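Side-chain contacts in reducing-end xylose-releasing exo-oligoxylanase Rex8A (Paenibacillus barcinonensis, PDB 6SUD), which releases xylose from the reducing ends of linear and branched xylooligosaccharides, taking part in the breakdown of xylan: residues Ile300-Ser303 with Asp304-Arg307; Lys357-Tyr360 with Tyr361-Leu365; Tyr203-Phe206 with Ala207-Asn211; Arg158-Leu161 with His162-His166. The protein carries 1 engineered substitution. One frame throughout, in Å; residues are numbered along the deposited sequence.

Interaction 1: residues Ile300-Ser303 with Asp304-Arg307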
loop_
_atom_site.group_PDB
_atom_site.type_symbol
_atom_site.label_atom_id
_atom_site.label_comp_id
_atom_site.label_asym_id
_atom_site.label_seq_id
_atom_site.Cartn_x
_atom_site.Cartn_y
_atom_site.Cartn_z
ATOM N N ILE A 300 -9.911 -22.647 -1.488
ATOM C CA ILE A 300 -10.823 -21.819 -2.324
ATOM C C ILE A 300 -10.095 -21.436 -3.609
ATOM O O ILE A 300 -8.999 -20.842 -3.541
ATOM C CB ILE A 300 -11.372 -20.589 -1.578
ATOM C CG1 ILE A 300 -12.085 -20.996 -0.281
ATOM C CG2 ILE A 300 -12.278 -19.805 -2.517
ATOM C CD1 ILE A 300 -12.445 -19.846 0.638
ATOM N N ASP A 301 -10.697 -21.774 -4.747
ATOM C CA ASP A 301 -10.129 -21.416 -6.066
ATOM C C ASP A 301 -10.196 -19.898 -6.220
ATOM O O ASP A 301 -11.241 -19.324 -5.889
ATOM C CB ASP A 301 -10.907 -22.043 -7.219
ATOM C CG ASP A 301 -10.118 -22.040 -8.516
ATOM O OD1 ASP A 301 -10.492 -21.260 -9.418
ATOM O OD2 ASP A 301 -9.117 -22.780 -8.607
ATOM N N VAL A 302 -9.156 -19.300 -6.798
ATOM C CA VAL A 302 -9.076 -17.836 -7.081
ATOM C C VAL A 302 -10.291 -17.407 -7.912
ATOM O O VAL A 302 -10.836 -16.330 -7.656
ATOM C CB VAL A 302 -7.759 -17.503 -7.802
ATOM C CG1 VAL A 302 -7.701 -16.055 -8.258
ATOM C CG2 VAL A 302 -6.551 -17.835 -6.947
ATOM N N SER A 303 -10.742 -18.226 -8.857
ATOM C CA SER A 303 -11.900 -17.865 -9.717
ATOM C C SER A 303 -13.214 -17.930 -8.924
ATOM O O SER A 303 -14.232 -17.449 -9.448
ATOM C CB SER A 303 -11.939 -18.739 -10.932
ATOM O OG SER A 303 -12.258 -20.065 -10.554
ATOM N N ASP A 304 -13.190 -18.480 -7.708
ATOM C CA ASP A 304 -14.361 -18.614 -6.813
ATOM C C ASP A 304 -14.334 -17.561 -5.702
ATOM O O ASP A 304 -15.292 -17.530 -4.926
ATOM C CB ASP A 304 -14.351 -19.995 -6.166
ATOM C CG ASP A 304 -15.692 -20.403 -5.608
ATOM O OD1 ASP A 304 -16.733 -19.893 -6.091
ATOM O OD2 ASP A 304 -15.690 -21.251 -4.715
ATOM N N TYR A 305 -13.266 -16.764 -5.583
ATOM C CA TYR A 305 -13.178 -15.729 -4.520
ATOM C C TYR A 305 -14.436 -14.854 -4.574
ATOM O O TYR A 305 -14.822 -14.398 -5.661
ATOM C CB TYR A 305 -11.927 -14.875 -4.707
ATOM C CG TYR A 305 -10.606 -15.476 -4.308
ATOM C CD1 TYR A 305 -10.509 -16.594 -3.493
ATOM C CD2 TYR A 305 -9.429 -14.879 -4.723
ATOM C CE1 TYR A 305 -9.280 -17.105 -3.103
ATOM C CE2 TYR A 305 -8.192 -15.364 -4.333
ATOM C CZ TYR A 305 -8.118 -16.474 -3.508
ATOM O OH TYR A 305 -6.898 -16.956 -3.137
ATOM N N ARG A 306 -15.062 -14.616 -3.425
ATOM C CA ARG A 306 -16.286 -13.790 -3.307
ATOM C C ARG A 306 -15.991 -12.578 -2.419
ATOM O O ARG A 306 -14.845 -12.436 -1.941
ATOM C CB ARG A 306 -17.418 -14.599 -2.669
ATOM C CG ARG A 306 -17.591 -16.003 -3.224
ATOM C CD ARG A 306 -18.043 -15.991 -4.659
ATOM N NE ARG A 306 -18.340 -17.351 -5.092
ATOM C CZ ARG A 306 -19.509 -17.972 -4.933
ATOM N NH1 ARG A 306 -20.536 -17.360 -4.358
ATOM N NH2 ARG A 306 -19.644 -19.214 -5.364
ATOM N N ARG A 307 -16.989 -11.731 -2.222
ATOM C CA ARG A 307 -17.052 -10.862 -1.024
ATOM C C ARG A 307 -17.360 -11.786 0.154
ATOM O O ARG A 307 -18.106 -12.740 -0.043
ATOM C CB ARG A 307 -18.133 -9.789 -1.176
ATOM C CG ARG A 307 -18.186 -8.792 -0.027
ATOM C CD ARG A 307 -19.430 -7.915 -0.138
ATOM N NE ARG A 307 -19.465 -7.140 -1.375
ATOM C CZ ARG A 307 -18.933 -5.929 -1.556
ATOM N NH1 ARG A 307 -18.308 -5.302 -0.575
ATOM N NH2 ARG A 307 -19.022 -5.337 -2.734
HETATM O O HOH W 1 -6.767 -19.420 -2.483
HETATM O O HOH W 2 -13.299 -23.031 -4.646
HETATM O O HOH W 3 -13.416 -14.566 -7.717
#

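Interaction 2: residues Lys357-Tyr360 with Tyr361-Leu365. With XYP (beta-D-xylopyranose), chain J.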
loop_
_atom_site.group_PDB
_atom_site.type_symbol
_atom_site.label_atom_id
_atom_site.label_comp_id
_atom_site.label_asym_id
_atom_site.label_seq_id
_atom_site.Cartn_x
_atom_site.Cartn_y
_atom_site.Cartn_z
ATOM N N LYS A 357 -10.034 -4.285 -18.597
ATOM C CA LYS A 357 -10.519 -3.001 -18.019
ATOM C C LYS A 357 -10.243 -2.929 -16.508
ATOM O O LYS A 357 -9.943 -1.815 -16.016
ATOM C CB LYS A 357 -12.004 -2.815 -18.353
ATOM C CG LYS A 357 -12.699 -1.713 -17.568
ATOM C CD LYS A 357 -13.969 -1.202 -18.194
ATOM C CE LYS A 357 -14.410 0.121 -17.596
ATOM N NZ LYS A 357 -13.464 1.224 -17.904
ATOM N N ARG A 358 -10.300 -4.046 -15.782
ATOM C CA ARG A 358 -10.284 -4.034 -14.290
ATOM C C ARG A 358 -8.878 -4.274 -13.724
ATOM O O ARG A 358 -8.764 -4.509 -12.504
ATOM C CB ARG A 358 -11.250 -5.101 -13.774
ATOM C CG ARG A 358 -12.686 -4.891 -14.226
ATOM C CD ARG A 358 -13.292 -3.654 -13.600
ATOM N NE ARG A 358 -14.199 -2.948 -14.493
ATOM C CZ ARG A 358 -14.850 -1.828 -14.188
ATOM N NH1 ARG A 358 -14.715 -1.275 -12.991
ATOM N NH2 ARG A 358 -15.671 -1.287 -15.067
ATOM N N ARG A 359 -7.839 -4.159 -14.546
ATOM C CA ARG A 359 -6.514 -4.753 -14.236
ATOM C C ARG A 359 -5.729 -3.933 -13.215
ATOM O O ARG A 359 -4.859 -4.529 -12.552
ATOM C CB ARG A 359 -5.665 -4.873 -15.502
ATOM C CG ARG A 359 -5.371 -3.546 -16.187
ATOM C CD ARG A 359 -4.548 -3.780 -17.436
ATOM N NE ARG A 359 -4.181 -2.561 -18.128
ATOM C CZ ARG A 359 -4.955 -1.911 -19.000
ATOM N NH1 ARG A 359 -6.172 -2.348 -19.285
ATOM N NH2 ARG A 359 -4.502 -0.810 -19.578
ATOM N N TYR A 360 -5.998 -2.633 -13.110
ATOM C CA TYR A 360 -5.155 -1.682 -12.346
ATOM C C TYR A 360 -4.903 -2.211 -10.929
ATOM O O TYR A 360 -3.732 -2.396 -10.552
ATOM C CB TYR A 360 -5.795 -0.295 -12.333
ATOM C CG TYR A 360 -5.427 0.584 -11.165
ATOM C CD1 TYR A 360 -4.212 1.244 -11.116
ATOM C CD2 TYR A 360 -6.318 0.784 -10.125
ATOM C CE1 TYR A 360 -3.879 2.054 -10.040
ATOM C CE2 TYR A 360 -6.016 1.606 -9.054
ATOM C CZ TYR A 360 -4.794 2.250 -9.017
ATOM O OH TYR A 360 -4.517 3.067 -7.957
ATOM N N TYR A 361 -5.961 -2.436 -10.153
ATOM C CA TYR A 361 -5.814 -2.740 -8.705
ATOM C C TYR A 361 -5.117 -4.099 -8.512
ATOM O O TYR A 361 -4.165 -4.246 -7.710
ATOM C CB TYR A 361 -7.172 -2.677 -8.013
ATOM C CG TYR A 361 -7.067 -2.748 -6.514
ATOM C CD1 TYR A 361 -6.440 -1.741 -5.794
ATOM C CD2 TYR A 361 -7.622 -3.802 -5.817
ATOM C CE1 TYR A 361 -6.341 -1.806 -4.415
ATOM C CE2 TYR A 361 -7.533 -3.882 -4.440
ATOM C CZ TYR A 361 -6.891 -2.879 -3.736
ATOM O OH TYR A 361 -6.840 -2.965 -2.376
ATOM N N ASP A 362 -5.561 -5.105 -9.247
ATOM C CA ASP A 362 -4.947 -6.457 -9.186
ATOM C C ASP A 362 -3.437 -6.346 -9.429
ATOM O O ASP A 362 -2.659 -6.983 -8.722
ATOM C CB ASP A 362 -5.561 -7.378 -10.240
ATOM C CG ASP A 362 -7.041 -7.639 -10.036
ATOM O OD1 ASP A 362 -7.849 -6.857 -10.553
ATOM O OD2 ASP A 362 -7.374 -8.625 -9.348
ATOM N N ASN A 363 -3.054 -5.606 -10.473
ATOM C CA ASN A 363 -1.658 -5.559 -10.981
ATOM C C ASN A 363 -0.769 -4.759 -10.019
ATOM O O ASN A 363 0.425 -5.099 -9.903
ATOM C CB ASN A 363 -1.631 -5.020 -12.407
ATOM C CG ASN A 363 -2.111 -6.062 -13.396
ATOM O OD1 ASN A 363 -2.443 -7.181 -13.008
ATOM N ND2 ASN A 363 -2.118 -5.721 -14.673
ATOM N N CYS A 364 -1.311 -3.753 -9.336
ATOM C CA CYS A 364 -0.552 -3.020 -8.283
ATOM C C CYS A 364 -0.189 -4.003 -7.158
ATOM O O CYS A 364 1.020 -4.135 -6.832
ATOM C CB CYS A 364 -1.326 -1.815 -7.760
ATOM S SG CYS A 364 -1.461 -0.466 -8.969
ATOM N N LEU A 365 -1.189 -4.706 -6.617
ATOM C CA LEU A 365 -0.997 -5.661 -5.492
ATOM C C LEU A 365 -0.070 -6.796 -5.954
ATOM O O LEU A 365 0.831 -7.172 -5.167
ATOM C CB LEU A 365 -2.354 -6.213 -5.045
ATOM C CG LEU A 365 -3.121 -5.394 -4.005
ATOM C CD1 LEU A 365 -3.089 -3.909 -4.310
ATOM C CD2 LEU A 365 -4.547 -5.892 -3.889
HETATM O O1 XYP J . -11.545 -1.191 -7.907
HETATM C C1 XYP J . -10.662 -0.802 -6.848
HETATM C C2 XYP J . -10.197 0.625 -7.129
HETATM C C3 XYP J . -9.228 1.019 -6.048
HETATM C C4 XYP J . -9.915 0.962 -4.701
HETATM C C5 XYP J . -10.530 -0.410 -4.470
HETATM O O2 XYP J . -9.539 0.786 -8.402
HETATM O O3 XYP J . -8.750 2.340 -6.301
HETATM O O4 XYP J . -8.918 1.274 -3.722
HETATM O O5 XYP J . -11.353 -0.808 -5.581
HETATM O O HOH W 4 -8.484 -1.984 -11.262
#

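Interaction 3: residues Tyr203-Phe206 with Ala207-Asn211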
loop_
_atom_site.group_PDB
_atom_site.type_symbol
_atom_site.label_atom_id
_atom_site.label_comp_id
_atom_site.label_asym_id
_atom_site.label_seq_id
_atom_site.Cartn_x
_atom_site.Cartn_y
_atom_site.Cartn_z
ATOM N N TYR A 203 5.683 3.832 9.640
ATOM C CA TYR A 203 5.682 4.800 10.768
ATOM C C TYR A 203 7.013 4.653 11.516
ATOM O O TYR A 203 7.551 5.681 11.958
ATOM C CB TYR A 203 4.439 4.689 11.654
ATOM C CG TYR A 203 3.134 4.591 10.903
ATOM C CD1 TYR A 203 2.983 5.130 9.636
ATOM C CD2 TYR A 203 2.049 3.936 11.457
ATOM C CE1 TYR A 203 1.801 4.992 8.930
ATOM C CE2 TYR A 203 0.851 3.824 10.784
ATOM C CZ TYR A 203 0.728 4.337 9.504
ATOM O OH TYR A 203 -0.428 4.177 8.799
ATOM N N GLU A 204 7.552 3.437 11.633
ATOM C CA GLU A 204 8.905 3.210 12.210
ATOM C C GLU A 204 9.941 4.061 11.475
ATOM O O GLU A 204 10.819 4.630 12.149
ATOM C CB GLU A 204 9.342 1.758 12.075
ATOM C CG GLU A 204 8.569 0.824 12.963
ATOM C CD GLU A 204 8.956 0.816 14.429
ATOM O OE1 GLU A 204 9.769 1.676 14.848
ATOM O OE2 GLU A 204 8.463 -0.076 15.141
ATOM N N LEU A 205 9.869 4.095 10.144
ATOM C CA LEU A 205 10.817 4.859 9.292
ATOM C C LEU A 205 10.504 6.357 9.348
ATOM O O LEU A 205 11.450 7.163 9.312
ATOM C CB LEU A 205 10.762 4.275 7.880
ATOM C CG LEU A 205 11.215 2.820 7.820
ATOM C CD1 LEU A 205 11.199 2.282 6.400
ATOM C CD2 LEU A 205 12.596 2.658 8.430
ATOM N N PHE A 206 9.235 6.736 9.492
ATOM C CA PHE A 206 8.875 8.163 9.695
ATOM C C PHE A 206 9.480 8.647 11.015
ATOM O O PHE A 206 9.889 9.821 11.079
ATOM C CB PHE A 206 7.367 8.370 9.693
ATOM C CG PHE A 206 6.672 8.051 8.396
ATOM C CD1 PHE A 206 7.378 7.815 7.224
ATOM C CD2 PHE A 206 5.288 7.986 8.368
ATOM C CE1 PHE A 206 6.701 7.528 6.046
ATOM C CE2 PHE A 206 4.615 7.718 7.191
ATOM C CZ PHE A 206 5.326 7.497 6.032
ATOM N N ALA A 207 9.578 7.767 12.013
ATOM C CA ALA A 207 10.157 8.107 13.334
ATOM C C ALA A 207 11.661 8.368 13.190
ATOM O O ALA A 207 12.224 8.979 14.107
ATOM C CB ALA A 207 9.871 7.044 14.367
ATOM N N GLN A 208 12.284 7.902 12.103
ATOM C CA GLN A 208 13.715 8.155 11.786
ATOM C C GLN A 208 13.858 9.391 10.896
ATOM O O GLN A 208 14.875 10.101 11.051
ATOM C CB GLN A 208 14.338 6.970 11.049
ATOM C CG GLN A 208 14.214 5.648 11.777
ATOM C CD GLN A 208 15.301 5.481 12.803
ATOM O OE1 GLN A 208 16.306 4.823 12.547
ATOM N NE2 GLN A 208 15.117 6.090 13.963
ATOM N N TYR A 209 12.947 9.588 9.936
ATOM C CA TYR A 209 13.189 10.485 8.772
ATOM C C TYR A 209 12.331 11.755 8.789
ATOM O O TYR A 209 12.716 12.710 8.087
ATOM C CB TYR A 209 12.967 9.747 7.450
ATOM C CG TYR A 209 13.747 8.463 7.312
ATOM C CD1 TYR A 209 15.039 8.345 7.805
ATOM C CD2 TYR A 209 13.198 7.365 6.671
ATOM C CE1 TYR A 209 15.755 7.165 7.689
ATOM C CE2 TYR A 209 13.904 6.182 6.538
ATOM C CZ TYR A 209 15.184 6.082 7.050
ATOM O OH TYR A 209 15.870 4.908 6.913
ATOM N N ALA A 210 11.244 11.807 9.554
ATOM C CA ALA A 210 10.308 12.957 9.537
ATOM C C ALA A 210 10.932 14.130 10.297
ATOM O O ALA A 210 12.019 13.957 10.868
ATOM C CB ALA A 210 8.970 12.573 10.121
ATOM N N ASN A 211 10.255 15.271 10.297
ATOM C CA ASN A 211 10.626 16.437 11.138
ATOM C C ASN A 211 10.858 15.963 12.580
ATOM O O ASN A 211 10.043 15.175 13.097
ATOM C CB ASN A 211 9.569 17.536 11.072
ATOM C CG ASN A 211 9.611 18.320 9.778
ATOM O OD1 ASN A 211 10.611 18.315 9.060
ATOM N ND2 ASN A 211 8.509 18.967 9.450
#

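Interaction 4: residues Arg158-Leu161 with His162-His166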
loop_
_atom_site.group_PDB
_atom_site.type_symbol
_atom_site.label_atom_id
_atom_site.label_comp_id
_atom_site.label_asym_id
_atom_site.label_seq_id
_atom_site.Cartn_x
_atom_site.Cartn_y
_atom_site.Cartn_z
ATOM N N ARG A 158 8.758 15.423 4.180
ATOM C CA ARG A 158 8.592 16.051 5.522
ATOM C C ARG A 158 7.430 17.038 5.494
ATOM O O ARG A 158 6.704 17.119 6.493
ATOM C CB ARG A 158 9.882 16.743 5.959
ATOM C CG ARG A 158 10.914 15.751 6.465
ATOM C CD ARG A 158 12.283 16.354 6.681
ATOM N NE ARG A 158 13.139 15.425 7.404
ATOM C CZ ARG A 158 14.399 15.664 7.737
ATOM N NH1 ARG A 158 14.962 16.819 7.405
ATOM N NH2 ARG A 158 15.090 14.749 8.395
ATOM N N LYS A 159 7.283 17.749 4.381
ATOM C CA LYS A 159 6.155 18.678 4.116
ATOM C C LYS A 159 4.816 17.928 4.143
ATOM O O LYS A 159 3.866 18.430 4.766
ATOM C CB LYS A 159 6.377 19.328 2.754
ATOM C CG LYS A 159 5.322 20.314 2.303
ATOM C CD LYS A 159 5.695 20.926 0.971
ATOM C CE LYS A 159 4.544 21.645 0.313
ATOM N NZ LYS A 159 5.034 22.537 -0.758
ATOM N N ILE A 160 4.724 16.787 3.453
ATOM C CA ILE A 160 3.484 15.955 3.450
ATOM C C ILE A 160 3.175 15.537 4.894
ATOM O O ILE A 160 2.032 15.763 5.356
ATOM C CB ILE A 160 3.625 14.742 2.507
ATOM C CG1 ILE A 160 3.873 15.189 1.067
ATOM C CG2 ILE A 160 2.403 13.836 2.630
ATOM C CD1 ILE A 160 4.111 14.051 0.086
ATOM N N LEU A 161 4.148 14.956 5.602
ATOM C CA LEU A 161 3.910 14.363 6.945
ATOM C C LEU A 161 3.676 15.484 7.971
ATOM O O LEU A 161 2.936 15.241 8.938
ATOM C CB LEU A 161 5.089 13.474 7.349
ATOM C CG LEU A 161 5.252 12.173 6.565
ATOM C CD1 LEU A 161 6.311 11.299 7.216
ATOM C CD2 LEU A 161 3.935 11.416 6.461
ATOM N N HIS A 162 4.259 16.667 7.773
ATOM C CA HIS A 162 3.929 17.860 8.606
ATOM C C HIS A 162 2.423 18.151 8.523
ATOM O O HIS A 162 1.779 18.266 9.588
ATOM C CB HIS A 162 4.723 19.101 8.197
ATOM C CG HIS A 162 4.286 20.293 8.977
ATOM N ND1 HIS A 162 4.639 20.457 10.293
ATOM C CD2 HIS A 162 3.483 21.335 8.661
ATOM C CE1 HIS A 162 4.096 21.564 10.755
ATOM N NE2 HIS A 162 3.374 22.118 9.777
ATOM N N ALA A 163 1.879 18.276 7.307
ATOM C CA ALA A 163 0.445 18.564 7.083
ATOM C C ALA A 163 -0.389 17.417 7.677
ATOM O O ALA A 163 -1.391 17.689 8.353
ATOM C CB ALA A 163 0.177 18.791 5.621
ATOM N N CYS A 164 0.051 16.168 7.501
ATOM C CA CYS A 164 -0.655 14.964 8.012
ATOM C C CYS A 164 -0.928 15.088 9.515
ATOM O O CYS A 164 -1.986 14.625 9.959
ATOM C CB CYS A 164 0.157 13.704 7.766
ATOM S SG CYS A 164 0.119 13.192 6.030
ATOM N N LEU A 165 0.003 15.655 10.285
ATOM C CA LEU A 165 -0.164 15.748 11.755
ATOM C C LEU A 165 -0.673 17.127 12.183
ATOM O O LEU A 165 -1.325 17.173 13.239
ATOM C CB LEU A 165 1.158 15.422 12.449
ATOM C CG LEU A 165 1.712 14.025 12.187
ATOM C CD1 LEU A 165 2.863 13.739 13.140
ATOM C CD2 LEU A 165 0.621 12.959 12.310
ATOM N N HIS A 166 -0.413 18.187 11.413
ATOM C CA HIS A 166 -0.565 19.585 11.900
ATOM C C HIS A 166 -1.530 20.411 11.050
ATOM O O HIS A 166 -1.604 21.630 11.300
ATOM C CB HIS A 166 0.808 20.255 11.960
ATOM C CG HIS A 166 1.756 19.560 12.873
ATOM N ND1 HIS A 166 1.576 19.541 14.243
ATOM C CD2 HIS A 166 2.884 18.867 12.621
ATOM C CE1 HIS A 166 2.568 18.862 14.799
ATOM N NE2 HIS A 166 3.382 18.447 13.824
#

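Interaction 1: residues Ile300-Ser303 with Asp304-Arg307
Tyr-305 folds its ring back over the backbone of Val-302, three residues earlier, in a short 3-10 turn that carries the chain from helix 285-297 to strand 306-308. Two backbone bonds set the turn, Asp-304 N to Asp-301 O (2.8 Å) and Tyr-305 N to Val-302 O (3.2 Å), and beside them Asp-301 OD1 accepts from Ser-303 N in an Asx turn. Along the tyrosine, CB and CG both lie near Val-302 O, and CG, set beside the backbone N (chi1 -76°), turns the ring towards the preceding residues. Tyr-305 CD1 then meets Ile-300 CG2 at 3.8 Å. CE1 comes up to Ile-300 O. CD2, CE2 and CZ pass under Val-302, whose CA stands 3.7 Å from the ring centroid and only 7° off its normal, a CH-pi contact over the centre of one face. Val-302 CG2 flanks CE2 and the hydroxyl. At the tip, OH gives its proton to water 1, which in turn donates to Ile-300 O. Phe-297 meets the same ring edge to face, and Leu-325 and Phe-344 bring helices 322-331 and 341-349 against it. Replaced by alanine, Tyr-305 would lose the ring, and Val-302 CA and Ile-300 CG2 would probably face a gap, with water 1 deprived of its link across the turn. Arg-306 grips Asp-304 side-on, a salt bridge in which NE and NH2 both reach OD1, at 3.2 and 3.1 Å, while Asp-304 OD2 accepts from water 2, itself bound to Asp-301 N at 2.9 Å.

Interaction 2: residues Lys357-Tyr360 with Tyr361-Leu365
Tyr-360 and Cys-364 make a local sulfur-aromatic contact one turn apart at the start of helix 359-373, where the helix borders a xylose-binding site. Cys-364 SG approaches Tyr-360 CE1 to 3.7 Å and views the ring obliquely, 36° off its normal. Two bonds hold the turn, Asn-363 N to Arg-359 O and Cys-364 N to Tyr-360 O, each 3.0 Å, the N-H meeting its carbonyl almost end-on. Just before it, water 4 joins Arg-358 O to Tyr-361 N. The two tyrosines present different surfaces to the sugar: xylose O2 lies at the edge of the Tyr-360 ring, 3.7 Å from CD2, whereas Tyr-361 lays one face against the pyranose, its CD1 3.9 Å from xylose C3. Tyr-361 reaches out from the helix because its CG stands opposite the backbone N (chi1 -170°), and Leu-365 CD1 backs its other face. The hydroxyl of Tyr-360 bonds Glu-70, the proposed proton donor, and that of Tyr-361 bonds Ser-264 O. Asp-362 OD1 bonds His-321, another residue of the site, and Arg-354. Around this turn, helix 322-331 packs on Asp-362 and Leu-365, while helix 69-81 meets Cys-364 through Tyr-74 and Met-78.

Interaction 3: residues Tyr203-Phe206 with Ala207-Asn211
Leu-205 and Tyr-209 meet where helix 200-209 ends, and the backbone changes its pattern there. Ala-207 N bonds to Tyr-203 O at 2.9 Å in ordinary four-residue helical spacing. Leu-205 O then takes two donors: Tyr-209 N at 2.9 Å, in the carbonyl plane, and Gln-208 N at 3.0 Å, well above it. Tyr-209 N also makes a weak bond to Phe-206 O, whose main donor is Ala-210 N at 2.8 Å. Ala-210 has already left helical geometry (psi 176°), so this bond closes the final turn as the chain departs. The side chains follow that turn. Tyr-209 CG lies beside the backbone N (chi1 -53°), and the ring swings back so that CD2 comes 3.2 Å from Leu-205 O and CE2 3.9 Å from Leu-205 CB. The carbonyl approaches the ring obliquely, and Gln-208 CB lies over one ring face towards its rim. Ala-207 CB rests against Glu-204 O and Ala-210 CB against Phe-206 O. Met-135 and Phe-139 of helix 127-144 cover Leu-205; Phe-206 meets Trp-218 edge to face. A glycine in place of Tyr-209 would probably leave Leu-205 CB and the flank of its carbonyl without the ring that packs on them. Apart from the backbone bonds, the contact is carbon against carbon or against carbonyl oxygen: the aromatic ring adds van der Waals contact to Leu-205 O, a carbonyl already bonded by two N-H groups.

Interaction 4: residues Arg158-Leu161 with His162-His166
His-162 N to Arg-158 O (2.8 Å) and Cys-164 N to Ile-160 O (2.9 Å) are the shorter of four consecutive bonds that link the two halves of this stretch of helix 153-170. The other two, Ala-163 N to Lys-159 O at 3.2 Å and Leu-165 N to Leu-161 O at 3.3 Å, complete the turn. Beyond the backbone, Arg-158 directs NE to Tyr-209 O, at the end of helix 200-209, and His-166 uses both ring nitrogens, NE2 with Asp-214 and ND1 with Glu-169. Cys-164 carries the apolar contact: set beside its own backbone N (chi1 -75°), SG points back along the helix, 4.1 Å from Ile-160 CG2 and 4.2 Å from Leu-161 CD2. His-162 CB lies 3.3 Å from Arg-158 O, while His-166 CB sits over one face of the His-162 ring, towards its rim. Ile-160 packs on Phe-133 and Leu-161 on Ala-134 and Phe-138, all of helix 127-144; Leu-165 turns to Phe-217 and Trp-218 of helix 215-232. Such i to i+4 bonding is that of any alpha-helix; the packing against helices 127-144 and 215-232 is consistent with the (alpha/alpha)6 barrel of glycoside hydrolase family 8.

Overall arrangement
Along the chain the order is interaction 4, interaction 3, interaction 1, interaction 2, all within the family 8 catalytic region. Interactions 3 and 4 lie with centres 12 Å apart and touch directly: helix 200-209 meets helix 153-170, Phe-206 packing on Leu-161, and both use helices 127-144 and 215-232 as neighbours. Interactions 1 and 2 lie on the other side of the chain's centre, their centres 16 Å apart and not in contact, though helix 322-331 packs against both. Between the two pairs the centres are 29 to 40 Å apart. Of the four, interaction 2 alone borders the bound xylose; interactions 3 and 4 join helices, and interaction 1 is the turn leading into strand 306-308.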